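Local atomic coordinates of restriction endonuclease R.BpuJI (PDB entry 2VLA), a protein that recognises a specific DNA sequence through this helix-turn-helix domain, the recognition part of what is probably a DNA-cleaving restriction endonuclease. Residues A[27-32]-A[77-82]; A[46-51]-A[67-72]; A[90-95]-A[107-112]. All blocks are in the same frame, centred on the assembly; numbering follows the deposited sequence.

Interaction 1. Residues A[27-32]-A[77-82]; sequences PAYANI and FGMFYE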
loop_
_atom_site.group_PDB
_atom_site.type_symbol
_atom_site.label_atom_id
_atom_site.label_comp_id
_atom_site.label_asym_id
_atom_site.label_seq_id
_atom_site.Cartn_x
_atom_site.Cartn_y
_atom_site.Cartn_z
ATOM N N PRO A 27 -4.231 5.660 -17.123
ATOM C CA PRO A 27 -3.634 5.917 -18.427
ATOM C C PRO A 27 -3.056 7.320 -18.567
ATOM O O PRO A 27 -2.044 7.498 -19.231
ATOM C CB PRO A 27 -4.809 5.725 -19.382
ATOM C CG PRO A 27 -5.710 4.819 -18.688
ATOM C CD PRO A 27 -5.608 5.169 -17.245
ATOM N N ALA A 28 -3.719 8.327 -17.995
ATOM C CA ALA A 28 -3.197 9.672 -18.069
ATOM C C ALA A 28 -1.840 9.799 -17.380
ATOM O O ALA A 28 -0.883 10.309 -17.977
ATOM C CB ALA A 28 -4.203 10.679 -17.495
ATOM N N TYR A 29 -1.736 9.316 -16.142
ATOM C CA TYR A 29 -0.470 9.384 -15.427
ATOM C C TYR A 29 0.621 8.719 -16.303
ATOM O O TYR A 29 1.711 9.249 -16.468
ATOM C CB TYR A 29 -0.536 8.636 -14.107
ATOM C CG TYR A 29 -1.415 9.195 -13.006
ATOM C CD1 TYR A 29 -1.626 10.564 -12.833
ATOM C CD2 TYR A 29 -1.960 8.337 -12.073
ATOM C CE1 TYR A 29 -2.428 11.036 -11.773
ATOM C CE2 TYR A 29 -2.712 8.783 -11.027
ATOM C CZ TYR A 29 -2.939 10.122 -10.856
ATOM O OH TYR A 29 -3.722 10.502 -9.786
ATOM N N ALA A 30 0.327 7.526 -16.809
ATOM C CA ALA A 30 1.331 6.736 -17.506
ATOM C C ALA A 30 1.757 7.411 -18.806
ATOM O O ALA A 30 2.942 7.443 -19.142
ATOM C CB ALA A 30 0.799 5.350 -17.782
ATOM N N ASN A 31 0.790 7.915 -19.551
ATOM C CA ASN A 31 1.074 8.514 -20.854
ATOM C C ASN A 31 1.774 9.832 -20.708
ATOM O O ASN A 31 2.658 10.156 -21.488
ATOM C CB ASN A 31 -0.199 8.651 -21.682
ATOM C CG ASN A 31 -0.593 7.346 -22.344
ATOM O OD1 ASN A 31 0.274 6.578 -22.788
ATOM N ND2 ASN A 31 -1.869 7.072 -22.396
ATOM N N ILE A 32 1.375 10.610 -19.704
ATOM C CA ILE A 32 2.069 11.853 -19.420
ATOM C C ILE A 32 3.542 11.557 -19.116
ATOM O O ILE A 32 4.445 12.158 -19.699
ATOM C CB ILE A 32 1.437 12.601 -18.248
ATOM C CG1 ILE A 32 0.042 13.112 -18.648
ATOM C CG2 ILE A 32 2.363 13.758 -17.801
ATOM C CD1 ILE A 32 -0.810 13.633 -17.477
ATOM N N PHE A 77 1.892 4.963 -6.376
ATOM C CA PHE A 77 1.873 4.073 -7.535
ATOM C C PHE A 77 3.263 3.781 -8.121
ATOM O O PHE A 77 3.394 2.931 -8.972
ATOM C CB PHE A 77 0.991 4.616 -8.640
ATOM C CG PHE A 77 -0.512 4.602 -8.327
ATOM C CD1 PHE A 77 -1.004 4.073 -7.140
ATOM C CD2 PHE A 77 -1.423 5.116 -9.254
ATOM C CE1 PHE A 77 -2.372 4.083 -6.886
ATOM C CE2 PHE A 77 -2.770 5.111 -9.001
ATOM C CZ PHE A 77 -3.252 4.601 -7.819
ATOM N N GLY A 78 4.280 4.522 -7.692
ATOM C CA GLY A 78 5.660 4.252 -8.126
ATOM C C GLY A 78 5.849 4.328 -9.639
ATOM O O GLY A 78 6.430 3.418 -10.241
ATOM N N MET A 79 5.437 5.442 -10.245
ATOM C CA MET A 79 5.363 5.525 -11.689
ATOM C C MET A 79 6.550 6.243 -12.334
ATOM O O MET A 79 6.711 6.206 -13.549
ATOM C CB MET A 79 4.042 6.175 -12.119
ATOM C CG MET A 79 2.830 5.362 -11.704
ATOM S SD MET A 79 1.281 5.987 -12.306
ATOM C CE MET A 79 1.366 5.371 -13.986
ATOM N N PHE A 80 7.347 6.920 -11.530
ATOM C CA PHE A 80 8.579 7.547 -12.011
ATOM C C PHE A 80 9.627 7.571 -10.909
ATOM O O PHE A 80 9.328 7.309 -9.762
ATOM C CB PHE A 80 8.300 8.981 -12.527
ATOM C CG PHE A 80 7.806 9.941 -11.464
ATOM C CD1 PHE A 80 8.696 10.647 -10.663
ATOM C CD2 PHE A 80 6.457 10.206 -11.332
ATOM C CE1 PHE A 80 8.233 11.584 -9.732
ATOM C CE2 PHE A 80 5.996 11.121 -10.376
ATOM C CZ PHE A 80 6.885 11.807 -9.591
ATOM N N TYR A 81 10.863 7.875 -11.286
ATOM C CA TYR A 81 11.958 7.987 -10.327
ATOM C C TYR A 81 12.961 8.979 -10.861
ATOM O O TYR A 81 12.890 9.377 -12.023
ATOM C CB TYR A 81 12.620 6.623 -10.072
ATOM C CG TYR A 81 13.413 6.091 -11.246
ATOM C CD1 TYR A 81 12.795 5.394 -12.267
ATOM C CD2 TYR A 81 14.784 6.282 -11.321
ATOM C CE1 TYR A 81 13.511 4.906 -13.333
ATOM C CE2 TYR A 81 15.508 5.809 -12.384
ATOM C CZ TYR A 81 14.872 5.117 -13.385
ATOM O OH TYR A 81 15.604 4.633 -14.451
ATOM N N GLU A 82 13.870 9.407 -10.003
ATOM C CA GLU A 82 14.906 10.358 -10.392
ATOM C C GLU A 82 16.273 9.715 -10.348
ATOM O O GLU A 82 16.566 8.929 -9.446
ATOM C CB GLU A 82 14.888 11.568 -9.467
ATOM C CG GLU A 82 16.141 12.434 -9.572
ATOM C CD GLU A 82 16.060 13.679 -8.726
ATOM O OE1 GLU A 82 14.955 13.998 -8.234
ATOM O OE2 GLU A 82 17.103 14.351 -8.558
#
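Met79 lays its thioether against Tyr29 and Ala30 of helix 22-36, in a domain whose order of helices and strands is that of a winged helix. Segment 77-82 leaves recognition helix 62-76 and enters strand 80-83, the first strand of the wing. SD sits 3.7 Å from Tyr29 CB and reaches the near side of the ring obliquely, a Met-aromatic contact with the sulfur 5.1 Å from the ring centroid. The Met79 chain runs straight to SD and then bends (chi3 79°), which turns CE back onto the helix, 3.8 Å from Ala30 CB and 3.7 Å from Ala30 N. Phe77 joins further along the same edge of the ring, toward the hydroxyl: its CE2 meets Tyr29 CE2 at 4.2 Å, in line with the edge of the tyrosine, and the two side chains cross at about a right angle. An alanine in place of Met79 would lack SD and CE, and is likely to open a gap beside Tyr29 CB and Ala30. Further out, Leu26 and Ile33 flank the methionine, while Ile72 packs on both Tyr29 and Phe77. Gly78, with positive phi, is the first residue to leave the helix, and the side chains before and after it, Phe77 and Met79, point toward helix 22-36. The phenol is also held at its polar end, where Tyr29 OH is hydrogen-bonded to His68 ND1.

Interaction 2. Residues A[46-51]-A[67-72]; sequences KDFNNR and NHRTEI. With nucleotides of chain B; nucleotides of chain C.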
loop_
_atom_site.group_PDB
_atom_site.type_symbol
_atom_site.label_atom_id
_atom_site.label_comp_id
_atom_site.label_asym_id
_atom_site.label_seq_id
_atom_site.Cartn_x
_atom_site.Cartn_y
_atom_site.Cartn_z
ATOM N N LYS A 46 6.172 21.258 -14.515
ATOM C CA LYS A 46 5.323 22.115 -15.326
ATOM C C LYS A 46 4.546 21.294 -16.332
ATOM O O LYS A 46 3.324 21.442 -16.466
ATOM C CB LYS A 46 6.169 23.173 -16.050
ATOM C CG LYS A 46 5.403 23.978 -17.100
ATOM N N ASP A 47 5.252 20.413 -17.031
ATOM C CA ASP A 47 4.662 19.645 -18.109
ATOM C C ASP A 47 3.664 18.607 -17.590
ATOM O O ASP A 47 2.613 18.379 -18.195
ATOM C CB ASP A 47 5.757 18.976 -18.934
ATOM C CG ASP A 47 6.585 19.983 -19.736
ATOM O OD1 ASP A 47 6.100 21.122 -19.956
ATOM O OD2 ASP A 47 7.712 19.638 -20.134
ATOM N N PHE A 48 3.982 17.990 -16.460
ATOM C CA PHE A 48 3.064 17.044 -15.850
ATOM C C PHE A 48 1.751 17.739 -15.474
ATOM O O PHE A 48 0.676 17.284 -15.831
ATOM C CB PHE A 48 3.692 16.400 -14.612
ATOM C CG PHE A 48 2.816 15.382 -13.959
ATOM C CD1 PHE A 48 1.815 15.775 -13.084
ATOM C CD2 PHE A 48 3.007 14.021 -14.201
ATOM C CE1 PHE A 48 0.999 14.845 -12.479
ATOM C CE2 PHE A 48 2.184 13.083 -13.612
ATOM C CZ PHE A 48 1.184 13.493 -12.740
ATOM N N ASN A 49 1.860 18.843 -14.746
ATOM C CA ASN A 49 0.684 19.566 -14.271
ATOM C C ASN A 49 -0.170 20.096 -15.424
ATOM O O ASN A 49 -1.387 20.043 -15.374
ATOM C CB ASN A 49 1.101 20.735 -13.390
ATOM C CG ASN A 49 1.511 20.309 -12.000
ATOM O OD1 ASN A 49 1.733 19.124 -11.734
ATOM N ND2 ASN A 49 1.621 21.285 -11.094
ATOM N N ASN A 50 0.483 20.610 -16.460
ATOM C CA ASN A 50 -0.229 21.136 -17.619
ATOM C C ASN A 50 -1.045 20.075 -18.350
ATOM O O ASN A 50 -2.110 20.373 -18.891
ATOM C CB ASN A 50 0.741 21.824 -18.590
ATOM C CG ASN A 50 1.160 23.212 -18.117
ATOM O OD1 ASN A 50 0.503 23.815 -17.272
ATOM N ND2 ASN A 50 2.259 23.716 -18.660
ATOM N N ARG A 51 -0.550 18.837 -18.367
ATOM C CA ARG A 51 -1.302 17.733 -18.952
ATOM C C ARG A 51 -2.410 17.232 -18.007
ATOM O O ARG A 51 -3.541 16.994 -18.438
ATOM C CB ARG A 51 -0.365 16.572 -19.327
ATOM C CG ARG A 51 0.563 16.846 -20.522
ATOM C CD ARG A 51 -0.037 16.385 -21.868
ATOM N NE ARG A 51 -0.381 14.947 -21.916
ATOM C CZ ARG A 51 0.431 13.977 -22.364
ATOM N NH1 ARG A 51 1.661 14.256 -22.785
ATOM N NH2 ARG A 51 0.007 12.721 -22.382
ATOM N N ASN A 67 0.065 17.530 -5.638
ATOM C CA ASN A 67 -0.145 16.390 -4.763
ATOM C C ASN A 67 -0.409 15.103 -5.569
ATOM O O ASN A 67 0.111 14.023 -5.220
ATOM C CB ASN A 67 -1.301 16.642 -3.778
ATOM C CG ASN A 67 -0.944 17.615 -2.654
ATOM O OD1 ASN A 67 0.228 17.912 -2.389
ATOM N ND2 ASN A 67 -1.957 18.029 -1.923
ATOM N N HIS A 68 -1.191 15.189 -6.640
ATOM C CA HIS A 68 -1.326 14.032 -7.523
ATOM C C HIS A 68 0.068 13.564 -7.983
ATOM O O HIS A 68 0.381 12.358 -7.979
ATOM C CB HIS A 68 -2.192 14.362 -8.749
ATOM C CG HIS A 68 -3.651 14.160 -8.536
ATOM N ND1 HIS A 68 -4.329 13.085 -9.064
ATOM C CD2 HIS A 68 -4.584 14.938 -7.923
ATOM C CE1 HIS A 68 -5.615 13.204 -8.776
ATOM N NE2 HIS A 68 -5.787 14.306 -8.058
ATOM N N ARG A 69 0.877 14.508 -8.440
ATOM C CA ARG A 69 2.172 14.168 -9.008
ATOM C C ARG A 69 3.051 13.492 -7.982
ATOM O O ARG A 69 3.649 12.422 -8.250
ATOM C CB ARG A 69 2.873 15.413 -9.529
ATOM C CG ARG A 69 4.042 15.122 -10.416
ATOM C CD ARG A 69 4.751 16.374 -10.858
ATOM N NE ARG A 69 5.357 17.048 -9.731
ATOM C CZ ARG A 69 4.904 18.172 -9.198
ATOM N NH1 ARG A 69 3.871 18.790 -9.736
ATOM N NH2 ARG A 69 5.502 18.682 -8.117
ATOM N N THR A 70 3.163 14.090 -6.801
ATOM C CA THR A 70 4.116 13.576 -5.831
ATOM C C THR A 70 3.577 12.391 -5.066
ATOM O O THR A 70 4.282 11.389 -4.903
ATOM C CB THR A 70 4.633 14.659 -4.861
ATOM O OG1 THR A 70 3.596 15.049 -3.951
ATOM C CG2 THR A 70 5.148 15.880 -5.643
ATOM N N GLU A 71 2.337 12.475 -4.604
ATOM C CA GLU A 71 1.789 11.458 -3.713
ATOM C C GLU A 71 1.371 10.207 -4.429
ATOM O O GLU A 71 1.541 9.090 -3.890
ATOM C CB GLU A 71 0.591 11.978 -2.937
ATOM C CG GLU A 71 0.847 13.173 -2.031
ATOM C CD GLU A 71 -0.335 13.416 -1.091
ATOM O OE1 GLU A 71 -0.575 12.560 -0.216
ATOM O OE2 GLU A 71 -1.066 14.453 -1.264
ATOM N N ILE A 72 0.764 10.364 -5.606
ATOM C CA ILE A 72 0.092 9.237 -6.262
ATOM C C ILE A 72 0.937 8.705 -7.405
ATOM O O ILE A 72 1.407 7.575 -7.358
ATOM C CB ILE A 72 -1.366 9.593 -6.730
ATOM C CG1 ILE A 72 -2.186 10.120 -5.542
ATOM C CG2 ILE A 72 -2.009 8.365 -7.341
ATOM C CD1 ILE A 72 -2.335 9.132 -4.351
ATOM P P DC B 5 5.670 13.270 -1.377
ATOM O OP1 DC B 5 6.752 12.989 -2.343
ATOM O OP2 DC B 5 4.291 13.403 -1.867
ATOM O "O5'" DC B 5 5.797 12.193 -0.197
ATOM C "C5'" DC B 5 4.665 11.608 0.394
ATOM C "C4'" DC B 5 4.575 11.953 1.853
ATOM O "O4'" DC B 5 4.441 13.397 2.003
ATOM C "C3'" DC B 5 3.389 11.359 2.577
ATOM O "O3'" DC B 5 3.699 11.210 3.963
ATOM C "C2'" DC B 5 2.333 12.433 2.291
ATOM C "C1'" DC B 5 3.167 13.681 2.559
ATOM N N1 DC B 5 2.609 14.905 1.977
ATOM C C2 DC B 5 2.214 15.967 2.801
ATOM O O2 DC B 5 2.400 15.884 4.032
ATOM N N3 DC B 5 1.664 17.079 2.222
ATOM C C4 DC B 5 1.490 17.132 0.912
ATOM N N4 DC B 5 0.946 18.247 0.390
ATOM C C5 DC B 5 1.849 16.073 0.055
ATOM C C6 DC B 5 2.414 14.986 0.625
ATOM P P DC B 6 2.681 10.532 5.000
ATOM O OP1 DC B 6 3.537 9.929 6.061
ATOM O OP2 DC B 6 1.690 9.725 4.242
ATOM O "O5'" DC B 6 1.805 11.784 5.538
ATOM C "C5'" DC B 6 2.327 12.637 6.565
ATOM C "C4'" DC B 6 1.193 13.369 7.241
ATOM O "O4'" DC B 6 0.654 14.356 6.352
ATOM C "C3'" DC B 6 0.017 12.503 7.676
ATOM O "O3'" DC B 6 -0.354 12.900 8.985
ATOM C "C2'" DC B 6 -1.068 12.772 6.625
ATOM C "C1'" DC B 6 -0.773 14.199 6.248
ATOM N N1 DC B 6 -1.096 14.615 4.895
ATOM C C2 DC B 6 -1.834 15.798 4.671
ATOM O O2 DC B 6 -2.359 16.385 5.623
ATOM N N3 DC B 6 -1.981 16.235 3.406
ATOM C C4 DC B 6 -1.472 15.560 2.383
ATOM N N4 DC B 6 -1.661 16.039 1.140
ATOM C C5 DC B 6 -0.732 14.361 2.599
ATOM C C6 DC B 6 -0.557 13.960 3.851
ATOM P P DC C 5 -8.363 15.433 -5.685
ATOM O OP1 DC C 5 -8.365 15.149 -7.116
ATOM O OP2 DC C 5 -7.085 15.202 -4.975
ATOM O "O5'" DC C 5 -8.848 16.936 -5.383
ATOM C "C5'" DC C 5 -10.227 17.351 -5.532
ATOM C "C4'" DC C 5 -10.436 18.464 -4.549
ATOM O "O4'" DC C 5 -10.446 17.910 -3.186
ATOM C "C3'" DC C 5 -9.318 19.505 -4.572
ATOM O "O3'" DC C 5 -9.938 20.807 -4.536
ATOM C "C2'" DC C 5 -8.515 19.273 -3.315
ATOM C "C1'" DC C 5 -9.478 18.578 -2.386
ATOM N N1 DC C 5 -8.886 17.484 -1.531
ATOM C C2 DC C 5 -9.270 17.404 -0.203
ATOM O O2 DC C 5 -9.990 18.293 0.297
ATOM N N3 DC C 5 -8.809 16.377 0.576
ATOM C C4 DC C 5 -8.073 15.439 0.005
ATOM N N4 DC C 5 -7.658 14.420 0.784
ATOM C C5 DC C 5 -7.674 15.498 -1.334
ATOM C C6 DC C 5 -8.121 16.500 -2.090
#
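Phe48 offers one face of its ring to the aliphatic part of Arg69. Arg69 CG lies 3.6 Å from the ring centroid, a CH-pi contact, and CB approaches CE1 at the rim. Arg69 starts out extended, its CG anti to the backbone N (chi1 -166°), then bends at chi3, which lifts the guanidinium off the phenyl and toward Asn49. There NH1 donates to Asn49 OD1 (2.9 Å) with a noticeably bent N-H...O angle of 131°; the oxygen lies in the guanidinium plane, but the donor is tilted out of the amide's carbonyl plane. Asp66 takes a salt bridge from the same NH1 and a bond from Asn49 ND2, tying the two side chains together. This is the packing of the two helices of the helix-turn-helix, 41-56 supporting recognition helix 62-76. The side chains flanking Arg69 meet DNA. Asn67 OD1 and Glu71 OE2 each accept from a cytosine N4, of DC5 and DC6 of chain B, both at 2.9 Å, reading the major-groove edges of neighbouring bases. Thr70 OG1 bonds OP2 of DC5 of chain B at 2.7 Å. The end of His68 leads away from segment 46-51, and its NE2 donates a hydrogen bond to OP1 of DC5 of chain C, in the ring plane and almost straight at 174°.

Interaction 3. Residues A[90-95]-A[107-112]; sequences SGRTNK and KDICFK
Arg92 and Asp108 join the two arms of a helical hairpin, helices 91-99 and 102-112, whose contacting segments run nearly antiparallel at 158° with their axes 11.8 Å apart. So wide a spacing is bridged mainly by the long arginine. It grips the aspartate side-on, with two nitrogens on a single oxygen, a salt bridge in which NE and NH2 of Arg92 both hydrogen-bond to OD2 of Asp108, at 2.8 Å and 3.0 Å. The NE bond uses the anti lone pair, whereas NH2 comes in from above the carboxylate plane, with the two flat groups turned 56° apart. A bend at chi3 of Arg92 (-71°) sets the guanidinium across Ile109, whose CG1 lies over the centre of one face, 3.6 Å from CZ. The aliphatic CG of Lys112 stands at the edge, 4.0 Å from NH2. Since NH1 donates to Phe77 O, every nitrogen of the group has a partner, which fixes its rotation. Ser90 is the N-cap of helix 91-99, its OG accepting from Thr93 N at 3.2 Å; OG is also bonded to Gly78 O. Around the hairpin, Tyr277 of helix 263-278 packs on Ile109 and Lys112 and makes a cation-pi contact with Arg92, while the turn leading from helix 62-76 to strand 80-83 abuts the start of helix 91-99.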
loop_
_atom_site.group_PDB
_atom_site.type_symbol
_atom_site.label_atom_id
_atom_site.label_comp_id
_atom_site.label_asym_id
_atom_site.label_seq_id
_atom_site.Cartn_x
_atom_site.Cartn_y
_atom_site.Cartn_z
ATOM N N SER A 90 9.157 4.688 -14.523
ATOM C CA SER A 90 9.587 3.494 -13.774
ATOM C C SER A 90 9.339 2.221 -14.556
ATOM O O SER A 90 8.616 2.218 -15.553
ATOM C CB SER A 90 8.850 3.398 -12.459
ATOM O OG SER A 90 7.478 3.142 -12.694
ATOM N N GLY A 91 9.912 1.125 -14.071
ATOM C CA GLY A 91 9.622 -0.205 -14.617
ATOM C C GLY A 91 8.121 -0.516 -14.603
ATOM O O GLY A 91 7.600 -1.135 -15.532
ATOM N N ARG A 92 7.437 -0.143 -13.528
ATOM C CA ARG A 92 6.022 -0.447 -13.423
ATOM C C ARG A 92 5.232 0.297 -14.486
ATOM O O ARG A 92 4.338 -0.279 -15.139
ATOM C CB ARG A 92 5.490 -0.094 -12.035
ATOM C CG ARG A 92 4.073 -0.564 -11.812
ATOM C CD ARG A 92 3.567 -0.280 -10.412
ATOM N NE ARG A 92 4.230 -1.134 -9.425
ATOM C CZ ARG A 92 4.829 -0.694 -8.318
ATOM N NH1 ARG A 92 4.878 0.603 -8.051
ATOM N NH2 ARG A 92 5.384 -1.550 -7.482
ATOM N N THR A 93 5.595 1.550 -14.711
ATOM C CA THR A 93 4.963 2.332 -15.770
ATOM C C THR A 93 5.265 1.727 -17.135
ATOM O O THR A 93 4.357 1.563 -17.962
ATOM C CB THR A 93 5.427 3.784 -15.733
ATOM O OG1 THR A 93 4.934 4.391 -14.553
ATOM C CG2 THR A 93 4.909 4.587 -16.969
ATOM N N ASN A 94 6.542 1.395 -17.369
ATOM C CA ASN A 94 6.962 0.830 -18.644
ATOM C C ASN A 94 6.155 -0.446 -18.978
ATOM O O ASN A 94 5.757 -0.656 -20.119
ATOM C CB ASN A 94 8.465 0.517 -18.629
ATOM C CG ASN A 94 9.343 1.784 -18.661
ATOM O OD1 ASN A 94 8.894 2.853 -19.092
ATOM N ND2 ASN A 94 10.596 1.655 -18.219
ATOM N N LYS A 95 5.939 -1.295 -17.986
ATOM C CA LYS A 95 5.211 -2.536 -18.210
ATOM C C LYS A 95 3.747 -2.257 -18.581
ATOM O O LYS A 95 3.207 -2.850 -19.502
ATOM C CB LYS A 95 5.294 -3.437 -16.975
ATOM C CG LYS A 95 4.491 -4.715 -17.076
ATOM C CD LYS A 95 4.869 -5.692 -15.938
ATOM C CE LYS A 95 4.003 -6.945 -15.979
ATOM N NZ LYS A 95 2.549 -6.650 -15.819
ATOM N N LYS A 107 -1.421 -5.770 -8.763
ATOM C CA LYS A 107 -0.778 -6.983 -8.213
ATOM C C LYS A 107 0.649 -6.665 -7.816
ATOM O O LYS A 107 1.099 -7.035 -6.731
ATOM C CB LYS A 107 -0.787 -8.121 -9.239
ATOM C CG LYS A 107 -2.108 -8.883 -9.331
ATOM C CD LYS A 107 -2.080 -9.926 -10.449
ATOM C CE LYS A 107 -3.400 -10.725 -10.523
ATOM N NZ LYS A 107 -4.427 -10.072 -11.355
ATOM N N ASP A 108 1.360 -5.966 -8.691
ATOM C CA ASP A 108 2.764 -5.656 -8.460
ATOM C C ASP A 108 2.931 -4.706 -7.273
ATOM O O ASP A 108 3.821 -4.891 -6.447
ATOM C CB ASP A 108 3.382 -5.047 -9.720
ATOM C CG ASP A 108 4.888 -4.876 -9.609
ATOM O OD1 ASP A 108 5.616 -5.926 -9.594
ATOM O OD2 ASP A 108 5.356 -3.720 -9.512
ATOM N N ILE A 109 2.081 -3.684 -7.192
ATOM C CA ILE A 109 2.045 -2.832 -6.027
ATOM C C ILE A 109 1.861 -3.653 -4.732
ATOM O O ILE A 109 2.582 -3.438 -3.743
ATOM C CB ILE A 109 0.938 -1.755 -6.172
ATOM C CG1 ILE A 109 1.439 -0.645 -7.120
ATOM C CG2 ILE A 109 0.512 -1.203 -4.819
ATOM C CD1 ILE A 109 0.360 0.407 -7.537
ATOM N N CYS A 110 0.940 -4.610 -4.751
ATOM C CA CYS A 110 0.639 -5.391 -3.562
ATOM C C CYS A 110 1.817 -6.306 -3.239
ATOM O O CYS A 110 2.149 -6.517 -2.061
ATOM C CB CYS A 110 -0.636 -6.208 -3.747
ATOM S SG CYS A 110 -2.159 -5.210 -3.736
ATOM N N PHE A 111 2.482 -6.801 -4.270
ATOM C CA PHE A 111 3.648 -7.684 -4.086
ATOM C C PHE A 111 4.800 -6.957 -3.409
ATOM O O PHE A 111 5.535 -7.554 -2.576
ATOM C CB PHE A 111 4.080 -8.237 -5.417
ATOM C CG PHE A 111 5.195 -9.242 -5.302
ATOM C CD1 PHE A 111 4.947 -10.550 -4.851
ATOM C CD2 PHE A 111 6.487 -8.873 -5.550
ATOM C CE1 PHE A 111 5.995 -11.461 -4.682
ATOM C CE2 PHE A 111 7.531 -9.789 -5.386
ATOM C CZ PHE A 111 7.259 -11.080 -4.950
ATOM N N LYS A 112 5.013 -5.703 -3.790
ATOM C CA LYS A 112 6.148 -4.910 -3.338
ATOM C C LYS A 112 5.928 -4.113 -2.060
ATOM O O LYS A 112 6.889 -3.698 -1.410
ATOM C CB LYS A 112 6.598 -3.962 -4.443
ATOM C CG LYS A 112 7.128 -4.679 -5.676
ATOM C CD LYS A 112 8.616 -4.842 -5.650
ATOM C CE LYS A 112 9.145 -5.280 -7.015
ATOM N NZ LYS A 112 9.581 -4.118 -7.869
#

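How the interactions relate
Interactions 1 and 2 share the three-helix body of the winged helix: 27-32 belongs to its first helix, 46-51 to its second, and 67-72 to the recognition helix, which the turn and strand of 77-82 follow. Interaction 1 is wholly buried and apolar. Interaction 2 is buried too, but mixes ring packing with a polar network beside the DNA. Interaction 3 is partly buried, about 13 Å from the nucleic acid at the nearest atoms, and relies on a salt bridge. Segment 77-82 mediates between them: Phe77 N bonds Ile72 O, while Met79 O meets Thr93 OG1 and Phe77 CD1 packs on Ile109 CD1. Interactions 2 and 3 do not touch.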